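PDB 1NY1: probable polysaccharide deacetylase pdaA from Bacillus subtilis, which deacetylates N-acetylmuramic acid residues of peptidoglycan, leading to muramic delta-lactam in the spore cortex, and is required for germination. Local coordinates for residues 9-21 with 184-196. Residues are numbered along the deposited sequence; the frame is centred on the assembly and turned at random.
Sequences GFKRSVNHQPPDA and DHMIKQAHPGAIY
P19 meets the H191 imidazole in a CH-pi contact: its CD lies 3.5 Å from the ring centroid of H191, 24° off the normal and over the face. A194 CB lies off-centre over the opposite face, so P19 and A194 together enclose the ring, while P18 CA reaches H191 ND1 at 3.6 Å. With chi1 at 51°, CG of H191 sits between backbone N and carbonyl carbon, a torsion that directs the ring between P19 CD and A194 CB; ND1 is buried there without a modelled partner. Replacing this histidine by alanine is likely to open a gap between P19 and A194 and leave P19 CD without its aromatic partner.

H16 NE2 donates to I187 O at 3.3 Å near the imidazole plane, but the 141° angle at hydrogen marks the bond as weak. S13 OG, from just before the type I' turn V14–Q17, donates to Q17 O (2.8 Å) from above the carbonyl plane.

Water does more of the bridging. One molecule links R12 NE to Q189 NE2, a second S13 N to Q189 OE1, so both ends of the Q189 amide are engaged. A third accepts from H16 N and donates to S13 OG and K188 O.

The contact thus lays the loop between strand 6-7 and helix 23-31 against the connection from helix 179-188 to strand 194-198, which pairs in parallel with strand 44-51 in the distorted beta/alpha barrel of polysaccharide deacetylases; A190 also touches L216 of helix 205-219.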
ATOM      1  N   GLY A   9     -11.573   7.384   0.009  1.00 20.39           N
ATOM      2  CA  GLY A   9     -11.403   8.471   0.957  1.00 21.51           C
ATOM      3  C   GLY A   9     -12.129   8.111   2.239  1.00 23.17           C
ATOM      4  O   GLY A   9     -13.001   7.242   2.235  1.00 24.01           O
ATOM      5  N   PHE A  10     -11.780   8.768   3.336  1.00 21.06           N
ATOM      6  CA  PHE A  10     -12.409   8.471   4.614  1.00 20.50           C
ATOM      7  C   PHE A  10     -11.993   9.515   5.640  1.00 19.62           C
ATOM      8  O   PHE A  10     -10.923  10.125   5.523  1.00 17.70           O
ATOM      9  CB  PHE A  10     -11.948   7.094   5.102  1.00 20.76           C
ATOM     10  CG  PHE A  10     -10.460   7.000   5.279  1.00 21.63           C
ATOM     11  CD1 PHE A  10      -9.860   7.385   6.476  1.00 22.01           C
ATOM     12  CD2 PHE A  10      -9.649   6.632   4.213  1.00 21.54           C
ATOM     13  CE1 PHE A  10      -8.473   7.417   6.604  1.00 20.88           C
ATOM     14  CE2 PHE A  10      -8.261   6.660   4.326  1.00 21.55           C
ATOM     15  CZ  PHE A  10      -7.672   7.054   5.525  1.00 22.35           C
ATOM     16  N   LYS A  11     -12.837   9.719   6.644  1.00 19.15           N
ATOM     17  CA  LYS A  11     -12.524  10.663   7.708  1.00 20.27           C
ATOM     18  C   LYS A  11     -11.327  10.057   8.422  1.00 19.60           C
ATOM     19  O   LYS A  11     -11.328   8.869   8.740  1.00 19.49           O
ATOM     20  CB  LYS A  11     -13.693  10.779   8.687  1.00 21.99           C
ATOM     21  CG  LYS A  11     -14.983  11.258   8.059  1.00 28.02           C
ATOM     22  CD  LYS A  11     -15.224  12.733   8.335  1.00 30.07           C
ATOM     23  CE  LYS A  11     -15.570  12.976   9.804  1.00 31.99           C
ATOM     24  NZ  LYS A  11     -16.856  12.330  10.210  1.00 32.62           N
ATOM     25  N   ARG A  12     -10.309  10.870   8.668  1.00 18.70           N
ATOM     26  CA  ARG A  12      -9.108  10.400   9.341  1.00 17.37           C
ATOM     27  C   ARG A  12      -9.396   9.824  10.726  1.00 18.53           C
ATOM     28  O   ARG A  12     -10.408  10.147  11.352  1.00 17.46           O
ATOM     29  CB  ARG A  12      -8.100  11.547   9.463  1.00 18.41           C
ATOM     30  CG  ARG A  12      -7.591  12.065   8.128  1.00 18.07           C
ATOM     31  CD  ARG A  12      -6.775  13.349   8.282  1.00 19.22           C
ATOM     32  NE  ARG A  12      -6.199  13.779   7.010  1.00 17.42           N
ATOM     33  CZ  ARG A  12      -6.905  14.223   5.977  1.00 19.53           C
ATOM     34  NH1 ARG A  12      -8.231  14.305   6.059  1.00 17.63           N
ATOM     35  NH2 ARG A  12      -6.291  14.566   4.854  1.00 16.18           N
ATOM     36  N   SER A  13      -8.496   8.960  11.186  1.00 15.85           N
ATOM     37  CA  SER A  13      -8.603   8.345  12.500  1.00 16.25           C
ATOM     38  C   SER A  13      -8.534   9.434  13.570  1.00 16.82           C
ATOM     39  O   SER A  13      -7.774  10.393  13.438  1.00 15.35           O
ATOM     40  CB  SER A  13      -7.454   7.358  12.703  1.00 15.74           C
ATOM     41  OG  SER A  13      -7.290   7.024  14.078  1.00 16.74           O
ATOM     42  N   VAL A  14      -9.332   9.286  14.622  1.00 15.12           N
ATOM     43  CA  VAL A  14      -9.347  10.251  15.717  1.00 16.95           C
ATOM     44  C   VAL A  14      -9.264   9.493  17.034  1.00 17.27           C
ATOM     45  O   VAL A  14      -9.867   8.433  17.181  1.00 16.29           O
ATOM     46  CB  VAL A  14     -10.643  11.100  15.721  1.00 16.33           C
ATOM     47  CG1 VAL A  14     -10.721  11.947  14.452  1.00 16.80           C
ATOM     48  CG2 VAL A  14     -11.860  10.192  15.819  1.00 19.80           C
ATOM     49  N   ASN A  15      -8.515  10.031  17.989  1.00 17.40           N
ATOM     50  CA  ASN A  15      -8.377   9.380  19.292  1.00 18.61           C
ATOM     51  C   ASN A  15      -7.831   7.959  19.145  1.00 17.09           C
ATOM     52  O   ASN A  15      -8.162   7.080  19.939  1.00 13.82           O
ATOM     53  CB  ASN A  15      -9.737   9.321  20.002  1.00 20.68           C
ATOM     54  CG  ASN A  15     -10.376  10.685  20.162  1.00 24.34           C
ATOM     55  OD1 ASN A  15      -9.767  11.609  20.702  1.00 25.03           O
ATOM     56  ND2 ASN A  15     -11.617  10.815  19.701  1.00 27.75           N
ATOM     57  N   HIS A  16      -7.000   7.745  18.125  1.00 15.70           N
ATOM     58  CA  HIS A  16      -6.398   6.438  17.861  1.00 14.36           C
ATOM     59  C   HIS A  16      -7.412   5.323  17.666  1.00 15.28           C
ATOM     60  O   HIS A  16      -7.148   4.151  17.961  1.00 13.58           O
ATOM     61  CB  HIS A  16      -5.420   6.072  18.976  1.00 15.77           C
ATOM     62  CG  HIS A  16      -4.253   7.000  19.063  1.00 16.13           C
ATOM     63  ND1 HIS A  16      -4.009   7.793  20.164  1.00 18.12           N
ATOM     64  CD2 HIS A  16      -3.288   7.300  18.162  1.00 14.57           C
ATOM     65  CE1 HIS A  16      -2.945   8.543  19.937  1.00 16.48           C
ATOM     66  NE2 HIS A  16      -2.488   8.263  18.729  1.00 17.15           N
ATOM     67  N   GLN A  17      -8.583   5.698  17.171  1.00 15.68           N
ATOM     68  CA  GLN A  17      -9.630   4.729  16.905  1.00 17.26           C
ATOM     69  C   GLN A  17      -9.678   4.477  15.408  1.00 16.30           C
ATOM     70  O   GLN A  17      -9.458   5.382  14.609  1.00 13.91           O
ATOM     71  CB  GLN A  17     -10.983   5.254  17.389  1.00 18.35           C
ATOM     72  CG  GLN A  17     -11.103   5.357  18.900  1.00 17.68           C
ATOM     73  CD  GLN A  17     -10.743   4.057  19.600  1.00 20.10           C
ATOM     74  OE1 GLN A  17     -11.155   2.979  19.178  1.00 19.36           O
ATOM     75  NE2 GLN A  17      -9.985   4.157  20.686  1.00 20.59           N
ATOM     76  N   PRO A  18      -9.945   3.231  15.008  1.00 17.77           N
ATOM     77  CA  PRO A  18     -10.014   2.906  13.582  1.00 17.56           C
ATOM     78  C   PRO A  18     -11.067   3.761  12.884  1.00 17.82           C
ATOM     79  O   PRO A  18     -12.163   3.951  13.405  1.00 19.87           O
ATOM     80  CB  PRO A  18     -10.394   1.428  13.588  1.00 18.88           C
ATOM     81  CG  PRO A  18      -9.751   0.923  14.846  1.00 18.64           C
ATOM     82  CD  PRO A  18     -10.074   2.020  15.834  1.00 18.84           C
ATOM     83  N   PRO A  19     -10.737   4.313  11.707  1.00 17.17           N
ATOM     84  CA  PRO A  19     -11.697   5.137  10.973  1.00 17.47           C
ATOM     85  C   PRO A  19     -12.694   4.215  10.276  1.00 18.70           C
ATOM     86  O   PRO A  19     -12.483   3.003  10.226  1.00 17.05           O
ATOM     87  CB  PRO A  19     -10.811   5.893   9.988  1.00 18.69           C
ATOM     88  CG  PRO A  19      -9.742   4.885   9.679  1.00 17.25           C
ATOM     89  CD  PRO A  19      -9.418   4.322  11.046  1.00 16.16           C
ATOM     90  N   ASP A  20     -13.778   4.780   9.756  1.00 19.49           N
ATOM     91  CA  ASP A  20     -14.784   3.988   9.056  1.00 21.02           C
ATOM     92  C   ASP A  20     -15.224   4.711   7.793  1.00 21.95           C
ATOM     93  O   ASP A  20     -15.583   5.889   7.834  1.00 22.34           O
ATOM     94  CB  ASP A  20     -15.991   3.732   9.963  1.00 22.88           C
ATOM     95  CG  ASP A  20     -17.025   2.827   9.312  1.00 24.07           C
ATOM     96  OD1 ASP A  20     -17.831   3.320   8.502  1.00 26.56           O
ATOM     97  OD2 ASP A  20     -17.017   1.616   9.599  1.00 28.09           O
ATOM     98  N   ALA A  21     -15.194   4.001   6.669  1.00 22.54           N
ATOM     99  CA  ALA A  21     -15.565   4.580   5.381  1.00 24.04           C
ATOM    100  C   ALA A  21     -17.071   4.644   5.131  1.00 24.86           C
ATOM    101  O   ALA A  21     -17.509   5.117   4.081  1.00 26.13           O
ATOM    102  CB  ALA A  21     -14.887   3.805   4.254  1.00 24.07           C
ATOM    103  N   ASP A 184       4.906  13.076  12.943  1.00 12.57           N
ATOM    104  CA  ASP A 184       3.722  13.447  13.709  1.00 12.20           C
ATOM    105  C   ASP A 184       2.446  12.808  13.180  1.00 12.51           C
ATOM    106  O   ASP A 184       1.572  12.424  13.961  1.00 12.33           O
ATOM    107  CB  ASP A 184       3.561  14.968  13.759  1.00 14.07           C
ATOM    108  CG  ASP A 184       4.545  15.624  14.707  1.00 15.94           C
ATOM    109  OD1 ASP A 184       5.113  14.902  15.559  1.00 15.57           O
ATOM    110  OD2 ASP A 184       4.738  16.860  14.617  1.00 16.69           O
ATOM    111  N   HIS A 185       2.324  12.696  11.860  1.00 11.18           N
ATOM    112  CA  HIS A 185       1.140  12.073  11.283  1.00 11.64           C
ATOM    113  C   HIS A 185       1.067  10.577  11.548  1.00 11.74           C
ATOM    114  O   HIS A 185      -0.001  10.054  11.846  1.00 10.94           O
ATOM    115  CB  HIS A 185       1.069  12.334   9.772  1.00 11.22           C
ATOM    116  CG  HIS A 185       0.263  13.541   9.415  1.00 12.33           C
ATOM    117  ND1 HIS A 185       0.800  14.633   8.768  1.00 14.82           N
ATOM    118  CD2 HIS A 185      -1.038  13.839   9.638  1.00 10.63           C
ATOM    119  CE1 HIS A 185      -0.137  15.551   8.611  1.00 11.69           C
ATOM    120  NE2 HIS A 185      -1.260  15.093   9.130  1.00 16.32           N
HETATM  121  N   MSE A 186       2.200   9.891  11.445  1.00 12.67           N
HETATM  122  CA  MSE A 186       2.224   8.454  11.673  1.00 12.20           C
HETATM  123  C   MSE A 186       1.930   8.091  13.119  1.00 14.49           C
HETATM  124  O   MSE A 186       1.374   7.030  13.395  1.00 14.38           O
HETATM  125  CB  MSE A 186       3.567   7.879  11.249  1.00 14.16           C
HETATM  126  CG  MSE A 186       3.770   7.910   9.745  1.00 11.70           C
HETATM  127 SE   MSE A 186       5.346   6.967   9.171  1.00 12.08          SE
HETATM  128  CE  MSE A 186       6.633   8.392   9.245  1.00 12.31           C
ATOM    129  N   ILE A 187       2.281   8.985  14.035  1.00 13.01           N
ATOM    130  CA  ILE A 187       2.034   8.754  15.448  1.00 14.02           C
ATOM    131  C   ILE A 187       0.589   9.113  15.793  1.00 13.70           C
ATOM    132  O   ILE A 187      -0.120   8.334  16.431  1.00 13.87           O
ATOM    133  CB  ILE A 187       2.990   9.598  16.323  1.00 14.90           C
ATOM    134  CG1 ILE A 187       4.442   9.165  16.082  1.00 14.84           C
ATOM    135  CG2 ILE A 187       2.588   9.484  17.794  1.00 16.06           C
ATOM    136  CD1 ILE A 187       4.754   7.713  16.440  1.00 16.86           C
ATOM    137  N   LYS A 188       0.148  10.288  15.353  1.00 13.25           N
ATOM    138  CA  LYS A 188      -1.204  10.749  15.646  1.00 13.78           C
ATOM    139  C   LYS A 188      -2.312   9.910  15.020  1.00 12.50           C
ATOM    140  O   LYS A 188      -3.334   9.660  15.658  1.00 12.38           O
ATOM    141  CB  LYS A 188      -1.364  12.214  15.224  1.00 16.53           C
ATOM    142  CG  LYS A 188      -2.737  12.812  15.541  1.00 22.57           C
ATOM    143  CD  LYS A 188      -2.674  14.331  15.691  1.00 26.93           C
ATOM    144  CE  LYS A 188      -2.171  15.007  14.426  1.00 29.62           C
ATOM    145  NZ  LYS A 188      -1.855  16.451  14.638  1.00 30.68           N
ATOM    146  N   GLN A 189      -2.118   9.466  13.781  1.00  9.53           N
ATOM    147  CA  GLN A 189      -3.147   8.674  13.113  1.00 10.15           C
ATOM    148  C   GLN A 189      -3.117   7.188  13.433  1.00  9.93           C
ATOM    149  O   GLN A 189      -3.993   6.447  13.001  1.00  7.58           O
ATOM    150  CB  GLN A 189      -3.062   8.874  11.593  1.00  7.58           C
ATOM    151  CG  GLN A 189      -3.393  10.298  11.168  1.00  9.59           C
ATOM    152  CD  GLN A 189      -3.484  10.468   9.665  1.00 14.14           C
ATOM    153  OE1 GLN A 189      -4.172   9.709   8.985  1.00 16.11           O
ATOM    154  NE2 GLN A 189      -2.811  11.485   9.143  1.00 13.63           N
ATOM    155  N   ALA A 190      -2.119   6.753  14.194  1.00  9.36           N
ATOM    156  CA  ALA A 190      -1.999   5.340  14.534  1.00 10.70           C
ATOM    157  C   ALA A 190      -3.236   4.772  15.210  1.00 12.71           C
ATOM    158  O   ALA A 190      -3.874   5.428  16.034  1.00 11.69           O
ATOM    159  CB  ALA A 190      -0.780   5.115  15.418  1.00 11.16           C
ATOM    160  N   HIS A 191      -3.579   3.547  14.836  1.00 13.56           N
ATOM    161  CA  HIS A 191      -4.712   2.865  15.425  1.00 12.02           C
ATOM    162  C   HIS A 191      -4.614   1.367  15.191  1.00 12.59           C
ATOM    163  O   HIS A 191      -3.895   0.901  14.299  1.00 11.89           O
ATOM    164  CB  HIS A 191      -6.037   3.409  14.874  1.00 11.89           C
ATOM    165  CG  HIS A 191      -6.114   3.460  13.378  1.00 11.08           C
ATOM    166  ND1 HIS A 191      -6.546   2.400  12.611  1.00 13.00           N
ATOM    167  CD2 HIS A 191      -5.837   4.461  12.510  1.00  9.83           C
ATOM    168  CE1 HIS A 191      -6.535   2.746  11.335  1.00 10.84           C
ATOM    169  NE2 HIS A 191      -6.109   3.993  11.246  1.00 13.11           N
ATOM    170  N   PRO A 192      -5.311   0.588  16.023  1.00  9.42           N
ATOM    171  CA  PRO A 192      -5.307  -0.869  15.898  1.00 10.89           C
ATOM    172  C   PRO A 192      -5.781  -1.284  14.505  1.00 10.09           C
ATOM    173  O   PRO A 192      -6.810  -0.809  14.019  1.00 11.15           O
ATOM    174  CB  PRO A 192      -6.270  -1.297  16.998  1.00 10.57           C
ATOM    175  CG  PRO A 192      -5.996  -0.286  18.066  1.00 12.34           C
ATOM    176  CD  PRO A 192      -5.953   1.006  17.282  1.00 11.39           C
ATOM    177  N   GLY A 193      -5.016  -2.161  13.867  1.00 11.25           N
ATOM    178  CA  GLY A 193      -5.376  -2.635  12.545  1.00 10.51           C
ATOM    179  C   GLY A 193      -5.118  -1.663  11.408  1.00  9.63           C
ATOM    180  O   GLY A 193      -5.511  -1.925  10.274  1.00 10.80           O
ATOM    181  N   ALA A 194      -4.451  -0.549  11.693  1.00  9.27           N
ATOM    182  CA  ALA A 194      -4.175   0.442  10.658  1.00  9.27           C
ATOM    183  C   ALA A 194      -3.325  -0.080   9.518  1.00 10.43           C
ATOM    184  O   ALA A 194      -2.362  -0.817   9.726  1.00  9.93           O
ATOM    185  CB  ALA A 194      -3.486   1.661  11.267  1.00  9.48           C
ATOM    186  N   ILE A 195      -3.705   0.304   8.306  1.00 10.55           N
ATOM    187  CA  ILE A 195      -2.936  -0.037   7.125  1.00  7.88           C
ATOM    188  C   ILE A 195      -2.452   1.332   6.663  1.00  9.15           C
ATOM    189  O   ILE A 195      -3.251   2.186   6.259  1.00  9.59           O
ATOM    190  CB  ILE A 195      -3.798  -0.698   6.025  1.00  8.88           C
ATOM    191  CG1 ILE A 195      -4.329  -2.051   6.525  1.00  9.04           C
ATOM    192  CG2 ILE A 195      -2.962  -0.884   4.755  1.00  9.66           C
ATOM    193  CD1 ILE A 195      -5.143  -2.841   5.499  1.00 10.77           C
ATOM    194  N   TYR A 196      -1.147   1.551   6.778  1.00  6.73           N
ATOM    195  CA  TYR A 196      -0.530   2.809   6.381  1.00  8.16           C
ATOM    196  C   TYR A 196      -0.183   2.803   4.910  1.00 10.36           C
ATOM    197  O   TYR A 196       0.274   1.794   4.373  1.00 10.23           O
ATOM    198  CB  TYR A 196       0.780   3.060   7.129  1.00  8.54           C
ATOM    199  CG  TYR A 196       0.653   3.556   8.543  1.00  7.97           C
ATOM    200  CD1 TYR A 196       1.613   4.417   9.079  1.00 10.06           C
ATOM    201  CD2 TYR A 196      -0.399   3.151   9.354  1.00 10.28           C
ATOM    202  CE1 TYR A 196       1.527   4.862  10.395  1.00 10.95           C
ATOM    203  CE2 TYR A 196      -0.498   3.589  10.667  1.00  9.77           C
ATOM    204  CZ  TYR A 196       0.462   4.442  11.182  1.00  9.82           C
ATOM    205  OH  TYR A 196       0.357   4.872  12.485  1.00 10.43           O
TER
HETATM  206  O   HOH W   1      -3.751  12.945   6.460  1.00 11.35           O
HETATM  207  O   HOH W   2      -6.359   7.902   9.631  1.00 10.99           O
HETATM  208  O   HOH W   3      -6.078   8.855  15.717  1.00 17.26           O